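Local coordinates for protein endoglucanase (Thermotoga maritima, PDB 2FVG) that probably works as a metal-dependent aminopeptidase of the M42 family, binding two divalent metal cations per subunit, although it is named an endoglucanase, at residues Y36-V39 against L43-L46; S70-E73 against K77-F80; I90-V95 against E124-D129; V263-N268 against K323-V328. All coordinates share one frame; numbering follows the deposited sequence.

Interaction 1: Y36-V39 against L43-L46; sequences YTDV and LIAL. With EDO (1,2-ethanediol), chain B.
With chi1 at 68°, the ring of Tyr-36 is set between its backbone N and carbonyl carbon, a rotation that lays it alongside Ile-44, while chi1 of -54° in Ile-44 sends CG1 to the side of the backbone N, and the extended chain beyond it brings CD1 to the phenol end. Ile-44 CB lies over one face of the Tyr-36 ring, 4.1 Å from the ring centroid and 19° off the normal, a CH-pi contact. Farther out, Ile-44 CD1 comes within 3.7 Å of Tyr-36 CZ and 3.4 Å of Tyr-36 OH. Without the ring, as with an alanine here, CB and CD1 of Ile-44 are likely to lose the surface they pack against, leaving a gap beside the strand.

The backbone identifies an antiparallel beta hairpin of strands 34-37 and 43-47. Within these segments Tyr-36 and Ile-44 form the hydrogen-bonded pair, with Tyr-36 N to Ile-44 O at 3.0 Å and Ile-44 N to Tyr-36 O at 2.8 Å. The next pair, Thr-37 and Leu-43, is non-hydrogen-bonded and turns its side chains to the opposite face, where helix 18-28 covers them; strand 43-47 continues the sheet by bonding to strand 187-194.

Asp-38 lies roughly perpendicular to Ile-44, its CB 4.0 Å from Ile-44 CD1, and its carboxylate turns into the hairpin loop: OD2 accepts from Asn-42 ND2, OD1 from Gly-41 N. The side chain of Asp-38 is about 8 Å from that of Glu-197, the predicted proton acceptor. Ethanediol, probably from the crystallisation liquor, bonds weakly through O1 to Thr-37 O.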
loop_
_atom_site.group_PDB
_atom_site.type_symbol
_atom_site.label_atom_id
_atom_site.label_comp_id
_atom_site.label_asym_id
_atom_site.label_seq_id
_atom_site.Cartn_x
_atom_site.Cartn_y
_atom_site.Cartn_z
ATOM N N TYR A 36 14.845 -7.115 9.380
ATOM C CA TYR A 36 15.933 -6.749 8.480
ATOM C C TYR A 36 15.421 -6.318 7.119
ATOM O O TYR A 36 14.281 -6.587 6.769
ATOM C CB TYR A 36 16.931 -7.908 8.325
ATOM C CG TYR A 36 16.369 -9.108 7.595
ATOM C CD1 TYR A 36 15.663 -10.097 8.280
ATOM C CD2 TYR A 36 16.550 -9.256 6.219
ATOM C CE1 TYR A 36 15.143 -11.197 7.615
ATOM C CE2 TYR A 36 16.036 -10.348 5.542
ATOM C CZ TYR A 36 15.334 -11.319 6.246
ATOM O OH TYR A 36 14.821 -12.407 5.576
ATOM N N THR A 37 16.275 -5.631 6.371
ATOM C CA THR A 37 15.976 -5.227 5.015
ATOM C C THR A 37 16.700 -6.211 4.088
ATOM O O THR A 37 17.929 -6.332 4.152
ATOM C CB THR A 37 16.465 -3.785 4.745
ATOM O OG1 THR A 37 15.745 -2.873 5.583
ATOM C CG2 THR A 37 16.242 -3.397 3.302
ATOM N N ASP A 38 15.959 -6.919 3.237
ATOM C CA ASP A 38 16.602 -7.857 2.311
ATOM C C ASP A 38 17.350 -7.069 1.245
ATOM O O ASP A 38 17.343 -5.842 1.287
ATOM C CB ASP A 38 15.615 -8.868 1.707
ATOM C CG ASP A 38 14.661 -8.252 0.693
ATOM O OD1 ASP A 38 14.788 -7.050 0.350
ATOM O OD2 ASP A 38 13.776 -8.999 0.220
ATOM N N VAL A 39 17.961 -7.756 0.286
ATOM C CA VAL A 39 18.786 -7.087 -0.746
ATOM C C VAL A 39 18.028 -6.166 -1.731
ATOM O O VAL A 39 18.616 -5.241 -2.287
ATOM C CB VAL A 39 19.714 -8.105 -1.487
ATOM C CG1 VAL A 39 18.898 -9.151 -2.241
ATOM C CG2 VAL A 39 20.710 -7.399 -2.424
ATOM N N LEU A 43 11.225 -4.883 3.669
ATOM C CA LEU A 43 11.415 -4.887 5.108
ATOM C C LEU A 43 10.759 -6.150 5.601
ATOM O O LEU A 43 9.578 -6.349 5.370
ATOM C CB LEU A 43 10.768 -3.659 5.746
ATOM C CG LEU A 43 10.909 -3.513 7.267
ATOM C CD1 LEU A 43 12.367 -3.414 7.677
ATOM C CD2 LEU A 43 10.163 -2.274 7.685
ATOM N N ILE A 44 11.531 -6.995 6.285
ATOM C CA ILE A 44 11.049 -8.286 6.745
ATOM C C ILE A 44 11.088 -8.336 8.256
ATOM O O ILE A 44 12.149 -8.238 8.864
ATOM C CB ILE A 44 11.908 -9.426 6.142
ATOM C CG1 ILE A 44 11.954 -9.283 4.618
ATOM C CG2 ILE A 44 11.408 -10.809 6.601
ATOM C CD1 ILE A 44 12.610 -10.425 3.918
ATOM N N ALA A 45 9.913 -8.478 8.851
ATOM C CA ALA A 45 9.789 -8.511 10.293
ATOM C C ALA A 45 9.320 -9.883 10.657
ATOM O O ALA A 45 8.438 -10.414 9.989
ATOM C CB ALA A 45 8.783 -7.471 10.748
ATOM N N LEU A 46 9.925 -10.474 11.683
ATOM C CA LEU A 46 9.527 -11.810 12.146
ATOM C C LEU A 46 8.918 -11.799 13.535
ATOM O O LEU A 46 9.471 -11.221 14.473
ATOM C CB LEU A 46 10.733 -12.759 12.157
ATOM C CG LEU A 46 10.648 -14.131 12.830
ATOM C CD1 LEU A 46 9.522 -14.982 12.254
ATOM C CD2 LEU A 46 11.973 -14.877 12.708
HETATM C C1 EDO B . 21.384 -7.496 2.470
HETATM O O1 EDO B . 20.971 -6.124 2.502
HETATM C C2 EDO B . 20.901 -8.201 3.735
HETATM O O2 EDO B . 20.561 -9.558 3.424
#

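Interaction 2: S70-E73 against K77-F80; sequences SKIE and KVSF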
loop_
_atom_site.group_PDB
_atom_site.type_symbol
_atom_site.label_atom_id
_atom_site.label_comp_id
_atom_site.label_asym_id
_atom_site.label_seq_id
_atom_site.Cartn_x
_atom_site.Cartn_y
_atom_site.Cartn_z
ATOM N N SER A 70 12.936 13.927 -15.314
ATOM C CA SER A 70 13.636 13.501 -16.516
ATOM C C SER A 70 14.481 14.623 -17.105
ATOM O O SER A 70 15.460 14.362 -17.798
ATOM C CB SER A 70 12.659 12.908 -17.541
ATOM O OG SER A 70 11.637 13.826 -17.884
ATOM N N LYS A 71 14.126 15.870 -16.809
ATOM C CA LYS A 71 14.876 17.009 -17.345
ATOM C C LYS A 71 14.630 18.325 -16.619
ATOM O O LYS A 71 13.523 18.610 -16.182
ATOM C CB LYS A 71 14.579 17.202 -18.840
ATOM C CG LYS A 71 15.358 18.368 -19.455
ATOM C CD LYS A 71 15.317 18.368 -20.967
ATOM C CE LYS A 71 16.128 19.530 -21.512
ATOM N NZ LYS A 71 16.176 19.464 -22.991
ATOM N N ILE A 72 15.678 19.139 -16.529
ATOM C CA ILE A 72 15.584 20.451 -15.926
ATOM C C ILE A 72 15.713 21.463 -17.052
ATOM O O ILE A 72 16.758 21.538 -17.706
ATOM C CB ILE A 72 16.651 20.654 -14.827
ATOM C CG1 ILE A 72 16.446 19.603 -13.714
ATOM C CG2 ILE A 72 16.578 22.090 -14.272
ATOM C CD1 ILE A 72 17.541 19.541 -12.648
ATOM N N GLU A 73 14.631 22.203 -17.291
ATOM C CA GLU A 73 14.571 23.182 -18.382
ATOM C C GLU A 73 15.370 24.437 -18.073
ATOM O O GLU A 73 15.600 24.754 -16.911
ATOM C CB GLU A 73 13.113 23.524 -18.728
ATOM C CG GLU A 73 12.213 22.287 -18.980
ATOM C CD GLU A 73 12.716 21.376 -20.100
ATOM O OE1 GLU A 73 13.339 21.870 -21.076
ATOM O OE2 GLU A 73 12.485 20.153 -20.008
ATOM N N LYS A 77 11.800 25.174 -14.995
ATOM C CA LYS A 77 10.737 24.196 -14.916
ATOM C C LYS A 77 11.356 22.831 -15.135
ATOM O O LYS A 77 12.474 22.748 -15.653
ATOM C CB LYS A 77 9.615 24.505 -15.907
ATOM C CG LYS A 77 8.717 25.623 -15.402
ATOM C CD LYS A 77 7.551 25.909 -16.321
ATOM C CE LYS A 77 6.723 27.086 -15.797
ATOM N NZ LYS A 77 7.532 28.327 -15.584
ATOM N N VAL A 78 10.678 21.776 -14.675
ATOM C CA VAL A 78 11.186 20.422 -14.882
ATOM C C VAL A 78 10.190 19.537 -15.628
ATOM O O VAL A 78 8.981 19.671 -15.454
ATOM C CB VAL A 78 11.669 19.703 -13.553
ATOM C CG1 VAL A 78 12.603 20.608 -12.739
ATOM C CG2 VAL A 78 10.527 19.276 -12.711
ATOM N N SER A 79 10.726 18.669 -16.489
ATOM C CA SER A 79 9.957 17.667 -17.211
ATOM C C SER A 79 10.005 16.407 -16.345
ATOM O O SER A 79 10.943 16.208 -15.563
ATOM C CB SER A 79 10.570 17.376 -18.577
ATOM O OG SER A 79 10.622 18.548 -19.398
ATOM N N PHE A 80 9.008 15.549 -16.498
ATOM C CA PHE A 80 8.914 14.345 -15.682
ATOM C C PHE A 80 8.287 13.183 -16.454
ATOM O O PHE A 80 7.617 13.377 -17.480
ATOM C CB PHE A 80 8.132 14.658 -14.401
ATOM C CG PHE A 80 6.717 15.110 -14.647
ATOM C CD1 PHE A 80 6.436 16.431 -14.986
ATOM C CD2 PHE A 80 5.659 14.209 -14.528
ATOM C CE1 PHE A 80 5.122 16.851 -15.213
ATOM C CE2 PHE A 80 4.345 14.613 -14.756
ATOM C CZ PHE A 80 4.071 15.934 -15.100
#
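Glu-73 and Ser-79 join side chains across a beta hairpin, strands 66-72 and 78-83, whose short segments run antiparallel at 175° with a closest axis approach of 4.6 Å. The hairpin contains a classic beta bulge: Ser-70 and Lys-71 both face Ser-79. Ser-70 N donates to Ser-79 O at 3.0 Å, Lys-71 N makes only a weak bond to that same oxygen, and Ser-79 N returns a 2.8 Å bond to Lys-71 O.

From its base outward, Glu-73 first meets the opposite backbone. Its CB lies 3.2 Å from Lys-77 O, and CG stays close to the same oxygen, which Glu-73 N also grips by a hydrogen bond of 2.8 Å. The chain then bends at chi2 (-58°), turning the carboxylate back to Ser-79. At the end, OE2 accepts from Ser-79 OG. With a leucine in place of Glu-73, the Ser-79 hydroxyl would probably be left without its carboxylate mate and become free to turn. The side chain of Arg-127 touches both Glu-73 and Ser-79, so a positive charge lies near and may further stabilise the carboxylate.

On the other face of the hairpin, Ile-72 and Val-78 form the non-hydrogen-bonded pair. Their side chains run alongside one another, and CG1 of Ile-72 is 4.1 Å from CG1 of Val-78. Helix 135-139 packs on Ile-72. The bond from Ser-79 OG to Glu-73 OE2 is short, 2.5 Å, and reaches the anti side of the oxygen from 26° out of the carboxylate plane.

Interaction 3: I90-V95 against E124-D129; sequences ILPGKV and ENLRID
Leu-126 meets Leu-91 and Pro-92 with its two methyl branches divided between them, and its side chain stands nearly perpendicular to each. CD1 takes Leu-91, lying 4.0 Å from Leu-91 CB and equally far from Leu-91 CD1; CD2 takes Pro-92, 4.0 Å from Pro-92 CG. The Leu-126 CB bond points toward the loop; chi1 (-60°) sets CG beside the backbone N, and the two methyls branch from there.

A type II beta turn from Leu-91 to Lys-94, closed by Lys-94 N to Leu-91 O at 2.9 Å, presents the loop residues. Gly-93 holds its positive phi (86°), where a CB would be jammed against the preceding carbonyl oxygen. The turn leads into strand 95-98 and packs on strand 126-129, both part of the six-stranded antiparallel sheet. Arg-127 NH1 donates to Glu-124 O (2.8 Å) and Leu-126 O (2.9 Å), each from above the carbonyl plane, tying its side chain back to the strand's start. Ile-105, on strand 101-107, touches both leucines.

No hydrogen bond links the segments, and only 107 Å² is buried. The contact therefore rests on apolar burial, while backbone bonds from both segments to strand 101-107 hold them beside each other.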
loop_
_atom_site.group_PDB
_atom_site.type_symbol
_atom_site.label_atom_id
_atom_site.label_comp_id
_atom_site.label_asym_id
_atom_site.label_seq_id
_atom_site.Cartn_x
_atom_site.Cartn_y
_atom_site.Cartn_z
ATOM N N ILE A 90 -5.540 14.365 -16.054
ATOM C CA ILE A 90 -5.937 14.940 -14.759
ATOM C C ILE A 90 -4.793 15.618 -13.963
ATOM O O ILE A 90 -5.000 16.074 -12.832
ATOM C CB ILE A 90 -6.646 13.879 -13.851
ATOM C CG1 ILE A 90 -5.712 12.697 -13.547
ATOM C CG2 ILE A 90 -7.956 13.409 -14.493
ATOM C CD1 ILE A 90 -6.143 11.839 -12.373
ATOM N N LEU A 91 -3.604 15.701 -14.558
ATOM C CA LEU A 91 -2.441 16.266 -13.864
ATOM C C LEU A 91 -2.342 17.784 -13.774
ATOM O O LEU A 91 -1.862 18.281 -12.760
ATOM C CB LEU A 91 -1.122 15.661 -14.360
ATOM C CG LEU A 91 -0.948 14.155 -14.126
ATOM C CD1 LEU A 91 0.426 13.710 -14.579
ATOM C CD2 LEU A 91 -1.181 13.755 -12.669
ATOM N N PRO A 92 -2.761 18.532 -14.826
ATOM C CA PRO A 92 -2.671 19.989 -14.689
ATOM C C PRO A 92 -3.267 20.509 -13.378
ATOM O O PRO A 92 -4.370 20.108 -12.992
ATOM C CB PRO A 92 -3.449 20.496 -15.898
ATOM C CG PRO A 92 -3.207 19.456 -16.921
ATOM C CD PRO A 92 -3.267 18.155 -16.159
ATOM N N GLY A 93 -2.509 21.362 -12.690
ATOM C CA GLY A 93 -2.930 21.934 -11.405
ATOM C C GLY A 93 -2.630 21.107 -10.157
ATOM O O GLY A 93 -2.843 21.581 -9.044
ATOM N N LYS A 94 -2.151 19.874 -10.327
ATOM C CA LYS A 94 -1.823 19.008 -9.179
ATOM C C LYS A 94 -0.542 19.428 -8.471
ATOM O O LYS A 94 0.432 19.808 -9.125
ATOM C CB LYS A 94 -1.715 17.537 -9.588
ATOM C CG LYS A 94 -2.926 16.657 -9.272
ATOM C CD LYS A 94 -4.213 17.171 -9.828
ATOM C CE LYS A 94 -5.348 16.238 -9.454
ATOM N NZ LYS A 94 -6.627 16.731 -10.029
ATOM N N VAL A 95 -0.555 19.367 -7.136
ATOM C CA VAL A 95 0.634 19.712 -6.341
ATOM C C VAL A 95 1.473 18.465 -6.081
ATOM O O VAL A 95 0.960 17.401 -5.669
ATOM C CB VAL A 95 0.297 20.412 -5.000
ATOM C CG1 VAL A 95 1.572 20.937 -4.345
ATOM C CG2 VAL A 95 -0.655 21.578 -5.226
ATOM N N GLU A 124 5.101 14.927 -22.087
ATOM C CA GLU A 124 6.064 15.846 -22.695
ATOM C C GLU A 124 5.527 17.278 -22.724
ATOM O O GLU A 124 6.300 18.240 -22.827
ATOM C CB GLU A 124 6.420 15.390 -24.119
ATOM N N ASN A 125 4.205 17.415 -22.629
ATOM C CA ASN A 125 3.553 18.733 -22.644
ATOM C C ASN A 125 3.351 19.351 -21.247
ATOM O O ASN A 125 2.956 20.520 -21.115
ATOM C CB ASN A 125 2.230 18.653 -23.417
ATOM C CG ASN A 125 2.427 18.265 -24.885
ATOM O OD1 ASN A 125 3.399 18.677 -25.536
ATOM N ND2 ASN A 125 1.491 17.481 -25.415
ATOM N N LEU A 126 3.642 18.561 -20.214
ATOM C CA LEU A 126 3.501 18.987 -18.829
ATOM C C LEU A 126 4.848 19.399 -18.225
ATOM O O LEU A 126 5.896 18.900 -18.626
ATOM C CB LEU A 126 2.867 17.858 -18.009
ATOM C CG LEU A 126 1.470 17.407 -18.463
ATOM C CD1 LEU A 126 0.986 16.191 -17.693
ATOM C CD2 LEU A 126 0.458 18.538 -18.365
ATOM N N ARG A 127 4.811 20.313 -17.258
ATOM C CA ARG A 127 6.010 20.783 -16.563
ATOM C C ARG A 127 5.680 20.968 -15.096
ATOM O O ARG A 127 4.530 21.239 -14.759
ATOM C CB ARG A 127 6.459 22.143 -17.116
ATOM C CG ARG A 127 6.891 22.172 -18.573
ATOM C CD ARG A 127 8.254 21.535 -18.791
ATOM N NE ARG A 127 8.682 21.615 -20.188
ATOM C CZ ARG A 127 8.407 20.700 -21.112
ATOM N NH1 ARG A 127 7.685 19.616 -20.812
ATOM N NH2 ARG A 127 8.852 20.871 -22.344
ATOM N N ILE A 128 6.663 20.799 -14.214
ATOM C CA ILE A 128 6.405 21.071 -12.804
ATOM C C ILE A 128 7.046 22.410 -12.566
ATOM O O ILE A 128 8.155 22.662 -13.033
ATOM C CB ILE A 128 7.029 20.063 -11.814
ATOM C CG1 ILE A 128 6.667 18.636 -12.194
ATOM C CG2 ILE A 128 6.585 20.402 -10.356
ATOM C CD1 ILE A 128 7.430 17.576 -11.416
ATOM N N ASP A 129 6.325 23.275 -11.873
ATOM C CA ASP A 129 6.829 24.566 -11.522
ATOM C C ASP A 129 7.019 24.550 -10.016
ATOM O O ASP A 129 6.076 24.304 -9.271
ATOM C CB ASP A 129 5.824 25.649 -11.938
ATOM C CG ASP A 129 6.351 27.068 -11.722
ATOM O OD1 ASP A 129 7.586 27.246 -11.610
ATOM O OD2 ASP A 129 5.519 28.007 -11.665
#

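Interaction 4: V263-N268 against K323-V328; sequences VDTAKN and KKLIKV
Thr-265 CG2 is the point at which helix 256-268 meets two side chains of helix 316-332, lying 3.7 Å from Val-328 CG1 and 3.9 Å from Leu-325 CD1. The side chains of Thr-265 and Val-328 pass antiparallel to each other, whereas Thr-265 and Leu-325 cross at a slant. Leu-325 CD1 also reaches Ala-266, 3.9 Å from Ala-266 N and 4.1 Å from Ala-266 CB, so this one carbon covers both the threonine methyl and the adjacent helix backbone. No hydrogen bond crosses between the segments.

The first torsion explains how Thr-265 can serve an apolar contact. Its chi1 of -62° places CG2 opposite the backbone N, facing the other helix, and leaves OG1 beside the backbone N, where it bonds to Thr-261 O one turn earlier in its own helix. The hydroxyl is thus satisfied within the helix.

The helices cross steeply, at 113° between the segment axes, with a closest approach of 10.0 Å. Such an angle confines the contact to a small patch, and only 156 Å² is buried. Helix 316-332 lies against the mixed sheet of this alpha/beta fold: Ile-326 points away from helix 256-268 and packs on strand 215-224, and both Leu-325 and Ile-326 touch Ile-300 of strand 297-306. Leu-325 accordingly bridges the sheet and helix 256-268.

Farther out, Phe-273 packs on Ala-266, and Asn-269 ND2 bonds to Thr-265 O while its side chain touches Val-328.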
loop_
_atom_site.group_PDB
_atom_site.type_symbol
_atom_site.label_atom_id
_atom_site.label_comp_id
_atom_site.label_asym_id
_atom_site.label_seq_id
_atom_site.Cartn_x
_atom_site.Cartn_y
_atom_site.Cartn_z
ATOM N N VAL A 263 -13.178 -16.809 5.306
ATOM C CA VAL A 263 -14.603 -16.526 5.446
ATOM C C VAL A 263 -15.152 -17.064 6.763
ATOM O O VAL A 263 -15.872 -16.362 7.473
ATOM C CB VAL A 263 -15.409 -17.136 4.277
ATOM C CG1 VAL A 263 -16.905 -17.209 4.618
ATOM C CG2 VAL A 263 -15.157 -16.362 3.024
ATOM N N ASP A 264 -14.821 -18.306 7.084
ATOM C CA ASP A 264 -15.319 -18.906 8.329
ATOM C C ASP A 264 -14.768 -18.169 9.555
ATOM O O ASP A 264 -15.499 -17.908 10.499
ATOM C CB ASP A 264 -15.017 -20.393 8.347
ATOM C CG ASP A 264 -15.834 -21.163 7.310
ATOM O OD1 ASP A 264 -16.602 -20.523 6.559
ATOM O OD2 ASP A 264 -15.721 -22.407 7.249
ATOM N N THR A 265 -13.495 -17.779 9.502
ATOM C CA THR A 265 -12.843 -17.024 10.581
ATOM C C THR A 265 -13.589 -15.719 10.820
ATOM O O THR A 265 -13.821 -15.316 11.962
ATOM C CB THR A 265 -11.372 -16.710 10.223
ATOM O OG1 THR A 265 -10.645 -17.934 10.073
ATOM C CG2 THR A 265 -10.707 -15.868 11.298
ATOM N N ALA A 266 -13.949 -15.053 9.733
ATOM C CA ALA A 266 -14.723 -13.822 9.793
ATOM C C ALA A 266 -16.086 -14.061 10.443
ATOM O O ALA A 266 -16.441 -13.379 11.413
ATOM C CB ALA A 266 -14.901 -13.265 8.413
ATOM N N LYS A 267 -16.835 -15.038 9.917
ATOM C CA LYS A 267 -18.174 -15.351 10.412
ATOM C C LYS A 267 -18.182 -15.772 11.869
ATOM O O LYS A 267 -19.074 -15.389 12.609
ATOM C CB LYS A 267 -18.842 -16.441 9.554
ATOM C CG LYS A 267 -19.247 -15.959 8.159
ATOM C CD LYS A 267 -19.499 -17.080 7.136
ATOM C CE LYS A 267 -20.587 -18.064 7.532
ATOM N NZ LYS A 267 -20.771 -19.091 6.461
ATOM N N ASN A 268 -17.194 -16.560 12.279
ATOM C CA ASN A 268 -17.134 -17.060 13.655
ATOM C C ASN A 268 -16.619 -16.016 14.637
ATOM O O ASN A 268 -16.749 -16.188 15.849
ATOM C CB ASN A 268 -16.312 -18.350 13.750
ATOM C CG ASN A 268 -16.918 -19.503 12.950
ATOM O OD1 ASN A 268 -18.085 -19.468 12.541
ATOM N ND2 ASN A 268 -16.125 -20.547 12.749
ATOM N N LYS A 323 -7.961 -5.313 10.267
ATOM C CA LYS A 323 -6.976 -5.546 11.312
ATOM C C LYS A 323 -7.430 -6.695 12.224
ATOM O O LYS A 323 -6.624 -7.554 12.584
ATOM C CB LYS A 323 -6.769 -4.266 12.125
ATOM C CG LYS A 323 -5.844 -4.428 13.327
ATOM C CD LYS A 323 -6.009 -3.329 14.368
ATOM C CE LYS A 323 -7.200 -3.585 15.302
ATOM N NZ LYS A 323 -7.325 -2.545 16.381
ATOM N N LYS A 324 -8.706 -6.714 12.621
ATOM C CA LYS A 324 -9.216 -7.801 13.470
ATOM C C LYS A 324 -9.050 -9.148 12.781
ATOM O O LYS A 324 -8.563 -10.088 13.371
ATOM C CB LYS A 324 -10.694 -7.619 13.817
ATOM C CG LYS A 324 -11.032 -6.663 14.955
ATOM C CD LYS A 324 -12.540 -6.743 15.229
ATOM C CE LYS A 324 -13.016 -5.794 16.321
ATOM N NZ LYS A 324 -12.923 -4.367 15.920
ATOM N N LEU A 325 -9.468 -9.230 11.526
ATOM C CA LEU A 325 -9.380 -10.458 10.733
ATOM C C LEU A 325 -7.949 -10.983 10.569
ATOM O O LEU A 325 -7.713 -12.169 10.716
ATOM C CB LEU A 325 -10.041 -10.265 9.358
ATOM C CG LEU A 325 -10.198 -11.476 8.442
ATOM C CD1 LEU A 325 -10.915 -12.641 9.156
ATOM C CD2 LEU A 325 -10.929 -11.084 7.172
ATOM N N ILE A 326 -7.008 -10.106 10.252
ATOM C CA ILE A 326 -5.614 -10.496 10.112
ATOM C C ILE A 326 -5.094 -11.019 11.465
ATOM O O ILE A 326 -4.398 -12.024 11.516
ATOM C CB ILE A 326 -4.717 -9.291 9.671
ATOM C CG1 ILE A 326 -5.084 -8.757 8.270
ATOM C CG2 ILE A 326 -3.246 -9.667 9.697
ATOM C CD1 ILE A 326 -5.099 -9.820 7.183
ATOM N N LYS A 327 -5.451 -10.360 12.561
ATOM C CA LYS A 327 -4.943 -10.779 13.855
ATOM C C LYS A 327 -5.420 -12.192 14.232
ATOM O O LYS A 327 -4.626 -13.005 14.709
ATOM C CB LYS A 327 -5.290 -9.765 14.937
ATOM C CG LYS A 327 -4.572 -10.034 16.219
ATOM C CD LYS A 327 -4.974 -9.081 17.307
ATOM C CE LYS A 327 -4.173 -9.399 18.548
ATOM N NZ LYS A 327 -4.382 -8.410 19.636
ATOM N N VAL A 328 -6.701 -12.477 13.999
ATOM C CA VAL A 328 -7.279 -13.797 14.272
ATOM C C VAL A 328 -6.684 -14.861 13.350
ATOM O O VAL A 328 -6.357 -15.946 13.806
ATOM C CB VAL A 328 -8.817 -13.814 14.164
ATOM C CG1 VAL A 328 -9.364 -15.174 14.658
ATOM C CG2 VAL A 328 -9.413 -12.702 15.007
#

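In the fold
Interactions 2 and 3 belong to the same six-stranded antiparallel sheet and touch directly: Val-78 O and Ile-128 N are 2.9 Å apart, a probable hydrogen bond between the sheet's two outermost strands, consistent with a sheet curled toward a closed barrel. Interactions 1 and 4 belong to the larger mixed sheet and its flanking helices; interaction 4 lies about 43 Å, centre to centre, from interaction 3. Both hairpins, 1 and 2, rely on backbone hydrogen bonds, but the more buried interaction 1 adds a ring-aliphatic contact, whereas the partly exposed interaction 2 adds a carboxylate-hydroxyl bond. Interactions 3 and 4 are buried and wholly apolar across their segments.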